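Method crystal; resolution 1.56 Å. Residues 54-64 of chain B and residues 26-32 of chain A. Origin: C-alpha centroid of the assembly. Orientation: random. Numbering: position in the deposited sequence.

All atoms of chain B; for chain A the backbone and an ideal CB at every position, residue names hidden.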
# COMPACT_ATOMS: atom_id res chain seq x y z
N GLN B 54 -15.88 7.65 6.48
CA GLN B 54 -15.39 8.83 7.11
C GLN B 54 -13.97 9.08 6.62
O GLN B 54 -13.51 10.23 6.42
CB GLN B 54 -15.43 8.60 8.64
CG GLN B 54 -16.79 8.16 9.30
CD GLN B 54 -17.59 6.95 8.71
OE1 GLN B 54 -17.10 5.80 8.55
NE2 GLN B 54 -18.87 7.22 8.43
N ARG B 55 -13.22 8.00 6.42
CA ARG B 55 -11.85 8.15 5.92
C ARG B 55 -11.87 8.78 4.51
O ARG B 55 -11.07 9.61 4.18
CB ARG B 55 -11.16 6.78 5.94
CG ARG B 55 -9.76 6.74 5.38
CD ARG B 55 -9.10 5.38 5.58
NE ARG B 55 -9.80 4.25 4.93
CZ ARG B 55 -10.57 3.35 5.56
NH1 ARG B 55 -10.76 3.42 6.89
NH2 ARG B 55 -11.15 2.36 4.87
N ALA B 56 -12.81 8.36 3.68
CA ALA B 56 -12.95 8.90 2.34
C ALA B 56 -13.37 10.35 2.39
O ALA B 56 -12.89 11.15 1.57
CB ALA B 56 -13.95 8.08 1.52
N GLN B 57 -14.24 10.72 3.33
CA GLN B 57 -14.62 12.14 3.47
C GLN B 57 -13.42 13.01 3.78
O GLN B 57 -13.23 14.07 3.16
CB GLN B 57 -15.75 12.31 4.49
CG GLN B 57 -17.07 11.79 3.93
CD GLN B 57 -18.22 11.94 4.90
OE1 GLN B 57 -18.41 13.02 5.49
NE2 GLN B 57 -18.99 10.87 5.08
N ILE B 58 -12.57 12.52 4.69
CA ILE B 58 -11.36 13.23 5.04
C ILE B 58 -10.42 13.33 3.84
O ILE B 58 -9.94 14.39 3.51
CB ILE B 58 -10.63 12.60 6.27
CG1 ILE B 58 -11.39 12.89 7.58
CG2 ILE B 58 -9.20 13.10 6.38
CD1 ILE B 58 -11.00 11.98 8.73
N ALA B 59 -10.20 12.21 3.13
CA ALA B 59 -9.26 12.18 2.01
C ALA B 59 -9.66 13.15 0.90
O ALA B 59 -8.82 13.82 0.32
CB ALA B 59 -9.15 10.75 1.45
N GLN B 60 -10.94 13.19 0.61
CA GLN B 60 -11.45 14.04 -0.46
C GLN B 60 -11.24 15.49 -0.06
O GLN B 60 -10.81 16.29 -0.90
CB GLN B 60 -12.93 13.74 -0.70
CG GLN B 60 -13.55 14.56 -1.83
CD GLN B 60 -14.97 14.12 -2.14
OE1 GLN B 60 -15.42 13.06 -1.69
NE2 GLN B 60 -15.68 14.93 -2.92
N ALA B 61 -11.51 15.83 1.19
CA ALA B 61 -11.28 17.20 1.65
C ALA B 61 -9.83 17.63 1.63
O ALA B 61 -9.53 18.75 1.30
CB ALA B 61 -11.84 17.45 3.03
N LEU B 62 -8.90 16.74 1.99
CA LEU B 62 -7.50 17.04 1.96
C LEU B 62 -7.05 17.29 0.51
O LEU B 62 -6.29 18.17 0.24
CB LEU B 62 -6.68 15.86 2.58
CG LEU B 62 -6.85 15.60 4.07
CD1 LEU B 62 -6.12 14.29 4.39
CD2 LEU B 62 -6.36 16.81 4.85
N ASN B 63 -7.53 16.47 -0.40
CA ASN B 63 -7.11 16.59 -1.78
C ASN B 63 -7.59 17.89 -2.40
O ASN B 63 -6.85 18.48 -3.22
CB ASN B 63 -7.52 15.35 -2.56
CG ASN B 63 -6.60 14.18 -2.26
OD1 ASN B 63 -5.48 14.35 -1.83
ND2 ASN B 63 -7.08 12.99 -2.51
N GLU B 64 -8.75 18.35 -1.97
CA GLU B 64 -9.29 19.67 -2.39
C GLU B 64 -8.38 20.79 -1.88
O GLU B 64 -8.08 21.75 -2.61
CB GLU B 64 -10.69 19.81 -1.90
CG GLU B 64 -11.33 21.17 -2.03
CD GLU B 64 -12.73 21.17 -1.42
OE1 GLU B 64 -13.24 20.05 -1.15
OE2 GLU B 64 -13.30 22.26 -1.21
N UNK A 26 0.38 9.45 -5.58
CA UNK A 26 -0.71 10.22 -4.96
C UNK A 26 -1.67 9.34 -4.19
O UNK A 26 -1.95 8.19 -4.53
CB UNK A 26 -1.48 11.00 -6.03
N UNK A 27 -2.22 9.90 -3.13
CA UNK A 27 -3.35 9.25 -2.51
C UNK A 27 -4.63 9.66 -3.21
O UNK A 27 -4.86 10.87 -3.44
CB UNK A 27 -3.42 9.58 -1.02
N UNK A 28 -5.50 8.72 -3.54
CA UNK A 28 -6.80 9.05 -4.08
C UNK A 28 -7.80 9.58 -3.03
O UNK A 28 -7.43 9.87 -1.89
CB UNK A 28 -7.38 7.81 -4.76
N UNK A 29 -9.04 9.80 -3.42
CA UNK A 29 -10.05 10.37 -2.56
C UNK A 29 -10.64 9.37 -1.56
O UNK A 29 -11.60 9.65 -0.86
CB UNK A 29 -11.17 10.96 -3.42
N UNK A 30 -10.02 8.18 -1.52
CA UNK A 30 -10.27 7.23 -0.45
C UNK A 30 -9.06 7.08 0.41
O UNK A 30 -9.01 6.19 1.28
CB UNK A 30 -10.69 5.87 -1.01
N UNK A 31 -8.06 7.92 0.24
CA UNK A 31 -6.91 7.87 1.10
C UNK A 31 -5.98 6.70 0.82
O UNK A 31 -5.13 6.36 1.67
CB UNK A 31 -7.37 7.82 2.56
N UNK A 32 -5.99 6.19 -0.43
CA UNK A 32 -5.19 5.04 -0.82
C UNK A 32 -4.34 5.30 -2.03
O UNK A 32 -4.68 6.16 -2.89
CB UNK A 32 -6.09 3.84 -1.09

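The chain A segment has neither helix nor strand geometry from 26 to 31 and lies against a helical face of chain B formed by B:Arg55, B:Ala56, B:Ala59, B:Gln60 and B:Asn63. At position 26, the ideal CB points toward chain B but has none of its atoms within 5.5 Å, so many side chains would fit; the residue is A:Val26, which makes no contact.

At position 27, CA-to-CB also points toward the helix, yet the ideal CB lies 5.2 Å from ND2 of B:Asn63. The backbone carbonyl is the group chain B can use, leaving the side chain loosely specified. The residue is A:Phe27, whose ring leads away while its O accepts a hydrogen bond from B:Asn63 ND2 at 3.2 Å.

Position 28 directs its CB away from chain B and opens a type I turn ending at 31. A short acceptor, such as Asp, Asn or Ser, could bind the free amides of the turn. It is A:Asp28, in which OD1 accepts from the N of residue 30 at 2.9 Å and from the N of residue 32 at 3.0 Å. Its backbone O receives a weak bond from B:Asn63 ND2 (3.2 Å).

At position 29, the ideal CB points sideways, 4.3 Å from B:Gln60 CB and 4.7 Å from B:Asn63 ND2. The nearby amide donor favours a short acceptor, Asp or Asn. The residue is A:Asp29, with chi1 in the m well; its end comes nearer, and OD1 accepts from B:Asn63 ND2 at 3.0 Å with a nearly straight angle of 171°. One amide nitrogen thus gathers three consecutive residues. Water 1 lies between the chains, 2.8 Å from A:Asp29 O and 2.9 Å from B:Gln60 OE1, and can donate to either.

Position 30 points its CB away, and the ideal CB is 4.7 Å from B:Ala56 CB. The small alanine leaves room for side chains of several sizes and polarities. A:His30 fills the place, its ring packing obliquely on the methyl, with ND1 3.6 Å from B:Ala56 CB.

At position 31, a phi of 74° favours glycine, and an ideal CB would sit 3.6 Å from B:Ala59 CB and 3.9 Å from B:Arg55 CG, a tight fit. Both arguments suit A:Gly31, whose N comes within 3.3 Å of B:Ala59 CB and closes the turn by bonding to A:Asp28 O at 3.0 Å.

Position 32 points sideways, beyond 5.5 Å of chain B, so its choice is loose; A:Thr32 returns its backbone O to A:Asp28 N (2.8 Å).

Chain A 26-32: VFDDHGT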
# COMPACT_ATOMS: atom_id res chain seq x y z
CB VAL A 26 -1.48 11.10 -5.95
CG1 VAL A 26 -0.50 11.96 -6.75
CG2 VAL A 26 -2.34 10.27 -6.85
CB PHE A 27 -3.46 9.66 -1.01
CG PHE A 27 -2.39 9.06 -0.16
CD1 PHE A 27 -2.37 7.69 0.07
CD2 PHE A 27 -1.40 9.83 0.45
CE1 PHE A 27 -1.34 7.12 0.79
CE2 PHE A 27 -0.37 9.25 1.17
CZ PHE A 27 -0.38 7.90 1.39
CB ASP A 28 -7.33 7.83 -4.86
CG ASP A 28 -7.69 6.61 -3.98
OD1 ASP A 28 -7.86 6.75 -2.77
OD2 ASP A 28 -7.90 5.50 -4.58
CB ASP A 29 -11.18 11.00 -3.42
CG ASP A 29 -10.79 12.32 -4.04
OD1 ASP A 29 -9.80 12.99 -3.69
OD2 ASP A 29 -11.53 12.75 -4.93
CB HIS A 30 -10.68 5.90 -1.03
CG HIS A 30 -12.00 5.95 -1.71
ND1 HIS A 30 -13.15 5.69 -1.06
CD2 HIS A 30 -12.34 6.27 -3.01
CE1 HIS A 30 -14.17 5.83 -1.91
NE2 HIS A 30 -13.68 6.19 -3.10
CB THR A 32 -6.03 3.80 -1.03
OG1 THR A 32 -6.81 3.91 -2.23
CG2 THR A 32 -6.95 3.59 0.17
O HOH W 1 -14.21 10.41 -1.37
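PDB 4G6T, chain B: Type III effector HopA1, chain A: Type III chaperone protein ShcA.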